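Local coordinates for inositol 2-dehydrogenase (Sinorhizobium meliloti, PDB 4HKT), which catalyses the NAD-dependent oxidation of myo-inositol to scyllo-inosose, the first step of myo-inositol degradation, at residues B[188-193]-B[325-330]; B[2-7]-B[64-69]. One frame throughout, in Å; residues are numbered along the deposited sequence.

Contact 1: B[188-193]-B[325-330]; sequences PVSVTA and KRQISI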
loop_
_atom_site.group_PDB
_atom_site.type_symbol
_atom_site.label_atom_id
_atom_site.label_comp_id
_atom_site.label_asym_id
_atom_site.label_seq_id
_atom_site.Cartn_x
_atom_site.Cartn_y
_atom_site.Cartn_z
ATOM N N PRO B 188 -7.345 -31.897 0.826
ATOM C CA PRO B 188 -6.632 -32.260 2.063
ATOM C C PRO B 188 -6.895 -33.694 2.528
ATOM O O PRO B 188 -8.073 -34.135 2.556
ATOM C CB PRO B 188 -7.213 -31.281 3.102
ATOM C CG PRO B 188 -7.749 -30.141 2.310
ATOM C CD PRO B 188 -8.209 -30.724 1.004
ATOM N N VAL B 189 -5.848 -34.364 2.984
ATOM C CA VAL B 189 -5.902 -35.727 3.479
ATOM C C VAL B 189 -5.586 -35.848 4.973
ATOM O O VAL B 189 -5.799 -36.929 5.562
ATOM C CB VAL B 189 -4.986 -36.682 2.684
ATOM C CG1 VAL B 189 -5.410 -36.696 1.217
ATOM C CG2 VAL B 189 -3.483 -36.364 2.845
ATOM N N SER B 190 -5.104 -34.743 5.563
ATOM C CA SER B 190 -4.717 -34.659 6.938
ATOM C C SER B 190 -4.986 -33.267 7.521
ATOM O O SER B 190 -4.857 -32.241 6.850
ATOM C CB SER B 190 -3.244 -35.034 7.134
ATOM O OG SER B 190 -2.386 -34.011 6.650
ATOM N N VAL B 191 -5.362 -33.269 8.791
ATOM C CA VAL B 191 -5.638 -32.047 9.543
ATOM C C VAL B 191 -4.909 -32.068 10.877
ATOM O O VAL B 191 -4.971 -33.050 11.588
ATOM C CB VAL B 191 -7.125 -31.922 9.814
ATOM C CG1 VAL B 191 -7.413 -30.644 10.595
ATOM C CG2 VAL B 191 -7.868 -31.901 8.503
ATOM N N THR B 192 -4.206 -31.000 11.197
ATOM C CA THR B 192 -3.682 -30.865 12.535
ATOM C C THR B 192 -4.003 -29.460 13.030
ATOM O O THR B 192 -3.965 -28.471 12.261
ATOM C CB THR B 192 -2.182 -31.267 12.605
ATOM O OG1 THR B 192 -1.811 -31.500 13.983
ATOM C CG2 THR B 192 -1.329 -30.225 11.988
ATOM N N ALA B 193 -4.388 -29.375 14.295
ATOM C CA ALA B 193 -4.965 -28.137 14.812
ATOM C C ALA B 193 -4.631 -27.891 16.262
ATOM O O ALA B 193 -4.348 -28.820 17.020
ATOM C CB ALA B 193 -6.468 -28.180 14.691
ATOM N N LYS B 325 -4.349 -34.465 20.235
ATOM C CA LYS B 325 -3.012 -33.917 20.066
ATOM C C LYS B 325 -2.218 -34.577 18.924
ATOM O O LYS B 325 -1.004 -34.750 19.018
ATOM C CB LYS B 325 -2.243 -34.011 21.400
ATOM C CG LYS B 325 -2.900 -33.226 22.518
ATOM C CD LYS B 325 -1.952 -33.129 23.699
ATOM C CE LYS B 325 -2.540 -32.287 24.805
ATOM N NZ LYS B 325 -3.435 -33.123 25.632
ATOM N N ARG B 326 -2.914 -34.927 17.851
ATOM C CA ARG B 326 -2.268 -35.504 16.706
ATOM C C ARG B 326 -2.966 -35.146 15.404
ATOM O O ARG B 326 -4.103 -34.671 15.382
ATOM C CB ARG B 326 -2.183 -36.996 16.853
ATOM C CG ARG B 326 -3.491 -37.716 17.058
ATOM C CD ARG B 326 -3.317 -39.226 16.835
ATOM N NE ARG B 326 -2.299 -39.769 17.734
ATOM C CZ ARG B 326 -1.069 -40.195 17.405
ATOM N NH1 ARG B 326 -0.628 -40.213 16.141
ATOM N NH2 ARG B 326 -0.263 -40.617 18.373
ATOM N N GLN B 327 -2.270 -35.447 14.329
ATOM C CA GLN B 327 -2.759 -35.271 13.012
ATOM C C GLN B 327 -3.870 -36.316 12.755
ATOM O O GLN B 327 -3.748 -37.451 13.147
ATOM C CB GLN B 327 -1.588 -35.462 12.056
ATOM C CG GLN B 327 -1.701 -34.772 10.733
ATOM C CD GLN B 327 -0.459 -35.042 9.878
ATOM O OE1 GLN B 327 -0.466 -35.945 9.079
ATOM N NE2 GLN B 327 0.627 -34.354 10.157
ATOM N N ILE B 328 -4.961 -35.883 12.148
ATOM C CA ILE B 328 -6.095 -36.736 11.857
ATOM C C ILE B 328 -6.245 -36.860 10.357
ATOM O O ILE B 328 -6.324 -35.857 9.648
ATOM C CB ILE B 328 -7.404 -36.201 12.457
ATOM C CG1 ILE B 328 -7.270 -36.046 13.965
ATOM C CG2 ILE B 328 -8.586 -37.143 12.115
ATOM C CD1 ILE B 328 -7.131 -37.351 14.753
ATOM N N SER B 329 -6.309 -38.089 9.864
ATOM C CA SER B 329 -6.375 -38.305 8.426
ATOM C C SER B 329 -7.844 -38.293 8.006
ATOM O O SER B 329 -8.726 -38.594 8.801
ATOM C CB SER B 329 -5.656 -39.607 8.038
ATOM O OG SER B 329 -6.275 -40.657 8.745
ATOM N N ILE B 330 -8.104 -37.861 6.781
ATOM C CA ILE B 330 -9.461 -37.697 6.280
ATOM C C ILE B 330 -9.796 -38.941 5.488
ATOM O O ILE B 330 -9.024 -39.355 4.651
ATOM C CB ILE B 330 -9.592 -36.485 5.358
ATOM C CG1 ILE B 330 -9.351 -35.200 6.142
ATOM C CG2 ILE B 330 -10.962 -36.458 4.677
ATOM C CD1 ILE B 330 -10.369 -34.930 7.235
HETATM O O HOH W 1 -0.130 -35.125 5.819
#

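Contact 2: B[2-7]-B[64-69]; sequences MTVRFG and IDAVVI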
loop_
_atom_site.group_PDB
_atom_site.type_symbol
_atom_site.label_atom_id
_atom_site.label_comp_id
_atom_site.label_asym_id
_atom_site.label_seq_id
_atom_site.Cartn_x
_atom_site.Cartn_y
_atom_site.Cartn_z
HETATM N N MSE B 2 -37.422 -16.028 -18.850
HETATM C CA MSE B 2 -38.009 -16.657 -17.622
HETATM C C MSE B 2 -37.534 -15.939 -16.381
HETATM O O MSE B 2 -36.435 -15.374 -16.351
HETATM C CB MSE B 2 -37.660 -18.152 -17.547
HETATM C CG MSE B 2 -36.187 -18.401 -17.209
HETATM SE SE MSE B 2 -35.481 -20.074 -18.000
HETATM C CE MSE B 2 -34.652 -19.269 -19.595
ATOM N N THR B 3 -38.372 -15.961 -15.350
ATOM C CA THR B 3 -38.066 -15.359 -14.054
ATOM C C THR B 3 -38.115 -16.440 -12.977
ATOM O O THR B 3 -39.130 -17.133 -12.851
ATOM C CB THR B 3 -39.090 -14.267 -13.715
ATOM O OG1 THR B 3 -39.068 -13.279 -14.749
ATOM C CG2 THR B 3 -38.787 -13.601 -12.360
ATOM N N VAL B 4 -37.031 -16.575 -12.207
ATOM C CA VAL B 4 -36.980 -17.525 -11.076
ATOM C C VAL B 4 -37.744 -16.948 -9.895
ATOM O O VAL B 4 -37.445 -15.837 -9.418
ATOM C CB VAL B 4 -35.531 -17.836 -10.662
ATOM C CG1 VAL B 4 -35.486 -18.810 -9.495
ATOM C CG2 VAL B 4 -34.767 -18.425 -11.833
ATOM N N ARG B 5 -38.745 -17.697 -9.433
ATOM C CA ARG B 5 -39.557 -17.262 -8.301
ATOM C C ARG B 5 -39.018 -17.895 -7.014
ATOM O O ARG B 5 -38.956 -19.122 -6.886
ATOM C CB ARG B 5 -41.038 -17.608 -8.518
ATOM C CG ARG B 5 -41.693 -16.817 -9.648
ATOM C CD ARG B 5 -43.175 -17.143 -9.851
ATOM N NE ARG B 5 -44.029 -16.487 -8.864
ATOM C CZ ARG B 5 -44.796 -15.426 -9.110
ATOM N NH1 ARG B 5 -44.841 -14.900 -10.322
ATOM N NH2 ARG B 5 -45.535 -14.903 -8.141
ATOM N N PHE B 6 -38.634 -17.034 -6.072
ATOM C CA PHE B 6 -37.964 -17.432 -4.837
ATOM C C PHE B 6 -38.873 -17.339 -3.613
ATOM O O PHE B 6 -39.597 -16.357 -3.421
ATOM C CB PHE B 6 -36.758 -16.509 -4.580
ATOM C CG PHE B 6 -35.552 -16.817 -5.421
ATOM C CD1 PHE B 6 -34.475 -17.524 -4.890
ATOM C CD2 PHE B 6 -35.481 -16.395 -6.737
ATOM C CE1 PHE B 6 -33.368 -17.810 -5.667
ATOM C CE2 PHE B 6 -34.378 -16.674 -7.523
ATOM C CZ PHE B 6 -33.309 -17.374 -6.984
ATOM N N GLY B 7 -38.795 -18.354 -2.771
ATOM C CA GLY B 7 -39.295 -18.270 -1.417
ATOM C C GLY B 7 -38.086 -18.160 -0.520
ATOM O O GLY B 7 -37.120 -18.897 -0.720
ATOM N N ILE B 64 -43.547 -21.099 -6.738
ATOM C CA ILE B 64 -42.194 -21.016 -6.201
ATOM C C ILE B 64 -41.311 -22.003 -6.984
ATOM O O ILE B 64 -41.641 -23.180 -7.094
ATOM C CB ILE B 64 -42.169 -21.338 -4.699
ATOM C CG1 ILE B 64 -43.006 -20.342 -3.898
ATOM C CG2 ILE B 64 -40.741 -21.350 -4.181
ATOM C CD1 ILE B 64 -42.494 -18.914 -3.874
ATOM N N ASP B 65 -40.215 -21.499 -7.548
ATOM C CA ASP B 65 -39.239 -22.309 -8.284
ATOM C C ASP B 65 -38.049 -22.749 -7.392
ATOM O O ASP B 65 -37.433 -23.775 -7.624
ATOM C CB ASP B 65 -38.683 -21.501 -9.461
ATOM C CG ASP B 65 -39.795 -20.966 -10.407
ATOM O OD1 ASP B 65 -40.614 -21.781 -10.880
ATOM O OD2 ASP B 65 -39.817 -19.745 -10.692
ATOM N N ALA B 66 -37.729 -21.941 -6.399
ATOM C CA ALA B 66 -36.486 -22.063 -5.698
ATOM C C ALA B 66 -36.683 -21.509 -4.308
ATOM O O ALA B 66 -37.462 -20.557 -4.133
ATOM C CB ALA B 66 -35.410 -21.280 -6.428
ATOM N N VAL B 67 -35.969 -22.095 -3.337
ATOM C CA VAL B 67 -35.950 -21.593 -1.967
ATOM C C VAL B 67 -34.553 -21.242 -1.499
ATOM O O VAL B 67 -33.575 -21.852 -1.920
ATOM C CB VAL B 67 -36.559 -22.578 -0.925
ATOM C CG1 VAL B 67 -38.048 -22.678 -1.139
ATOM C CG2 VAL B 67 -35.923 -23.953 -0.992
ATOM N N VAL B 68 -34.501 -20.242 -0.624
ATOM C CA VAL B 68 -33.297 -19.843 0.071
ATOM C C VAL B 68 -33.560 -20.149 1.536
ATOM O O VAL B 68 -34.485 -19.593 2.137
ATOM C CB VAL B 68 -33.017 -18.348 -0.139
ATOM C CG1 VAL B 68 -31.905 -17.880 0.770
ATOM C CG2 VAL B 68 -32.661 -18.082 -1.604
ATOM N N ILE B 69 -32.758 -21.044 2.102
ATOM C CA ILE B 69 -32.950 -21.474 3.488
ATOM C C ILE B 69 -31.921 -20.761 4.380
ATOM O O ILE B 69 -30.692 -21.025 4.303
ATOM C CB ILE B 69 -32.836 -22.997 3.648
ATOM C CG1 ILE B 69 -33.802 -23.725 2.716
ATOM C CG2 ILE B 69 -33.033 -23.387 5.108
ATOM C CD1 ILE B 69 -33.534 -25.216 2.567
#

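Contact 1: B[188-193]-B[325-330]
Val191 and Ile328 form a hydrogen-bonded antiparallel pair where the C-terminal strand 328-329 adds itself to strand 188-196, as the outermost strand of this chain's mixed sheet in the C-terminal domain. Three backbone hydrogen bonds join them. Val191 and Ile328 bond to each other in both directions, each N to the partner's O at 2.9 Å. The third, Ile330 N to Val189 O (2.8 Å), is straight at hydrogen but comes from 50° above the carbonyl plane. Val189 and Ser190 both face Gln217 of the neighbouring strand, a classic beta bulge that turns the backbone at Val189; Val191, beta-branched and extended, suits the strand.

CA-H...O contacts fill in between these bonds, among them Ser190 CA to Ile328 O at 3.4 Å.

Apolar packing is carried by Val191 and Ile330. Val191 CG2 reaches Ile330 CD1 at 4.1 Å, the two side chains crossing obliquely. Ile330 also rests on Ala317 of helix 305-324, and Val191 on Val214 and Leu216 of the neighbouring strand 211-218.

At the boundary with the second subunit, Thr192 packs against Thr192 of that subunit, and Lys325 and Gln327 make backbone hydrogen bonds to it.

Polar contacts gather round Ser190 and Gln327. With CG anti to the backbone N (chi1 -155°) and an extended chain beyond it, Gln327 lays its CG against Thr192 CB at 4.0 Å and carries its amide over Ser190, a residue small enough to lie beneath it. OE1 stands 3.5 Å from Ser190 CB, while a water 2.6 Å from Ser190 OG donates a weak bond to the same OE1.

Contact 2: B[2-7]-B[64-69]
Ala66 presents its single methyl group to Val4 and Phe6, filling the hollow between these two larger side chains of strand 4-9. Its CB touches Val4 CG1 at 3.9 Å and lies over one face of the Phe6 ring, displaced toward the rim near CE1; a small residue fits beneath the aromatic. Val68 approaches the same ring at its edge, close to the plane, with CG2 3.8 Å from Phe6 CD1. Phe291 and Ile292 of helix 281-297 also pack on Phe6, so the ring is buried.

Around Gly7 the relief is different. At this residue, which has no side chain, Ile64 packs directly against the backbone: its CG2 lies 3.8 Å from Gly7 N, while CD1 of the same side chain comes near Phe6 O. Val67 adds its CB beside Gly7 O, and its branched side chain packs on Phe83 of helix 76-85.

Just before strand 66-69, Asp65 turns its carboxylate onto the backbone of Arg5. Its CG stands anti to the carbonyl carbon (chi1 -56°), and OD2 takes the Arg5 N-H at 2.6 Å through its anti lone pair, with Arg5 CB alongside. Arg5 O in turn is gripped by two donors, Asp65 N and Ala66 N.

Further on, Gly7 N bonds to Ala66 O at 2.9 Å, and Val68 N to Gly7 O at the same length. The strands run parallel with their segment axes 35° apart, the twisted central pairing of the NAD-binding Rossmann fold.

Contact 1 and contact 2 belong to the two halves of a Gfo/Idh/MocA enzyme: contact 2 joins neighbouring strands inside the parallel nucleotide-binding sheet, whereas contact 1 adds the outermost strand of this chain's mixed sheet in the C-terminal domain. Their centres are 39 Å apart, on opposite sides of the chain's centre, and their nearest atoms about 25 Å, so they do not touch. Contact 2 closes in sequence before contact 1 opens. Val68 of contact 2 lies near the glycine-rich Gly10, Gly12 and Gly15 turn, consistent with an NAD site as in relatives. The bound sodium ion is about 7 Å from the Thr3 side chain. Contact 1 instead borders a second subunit.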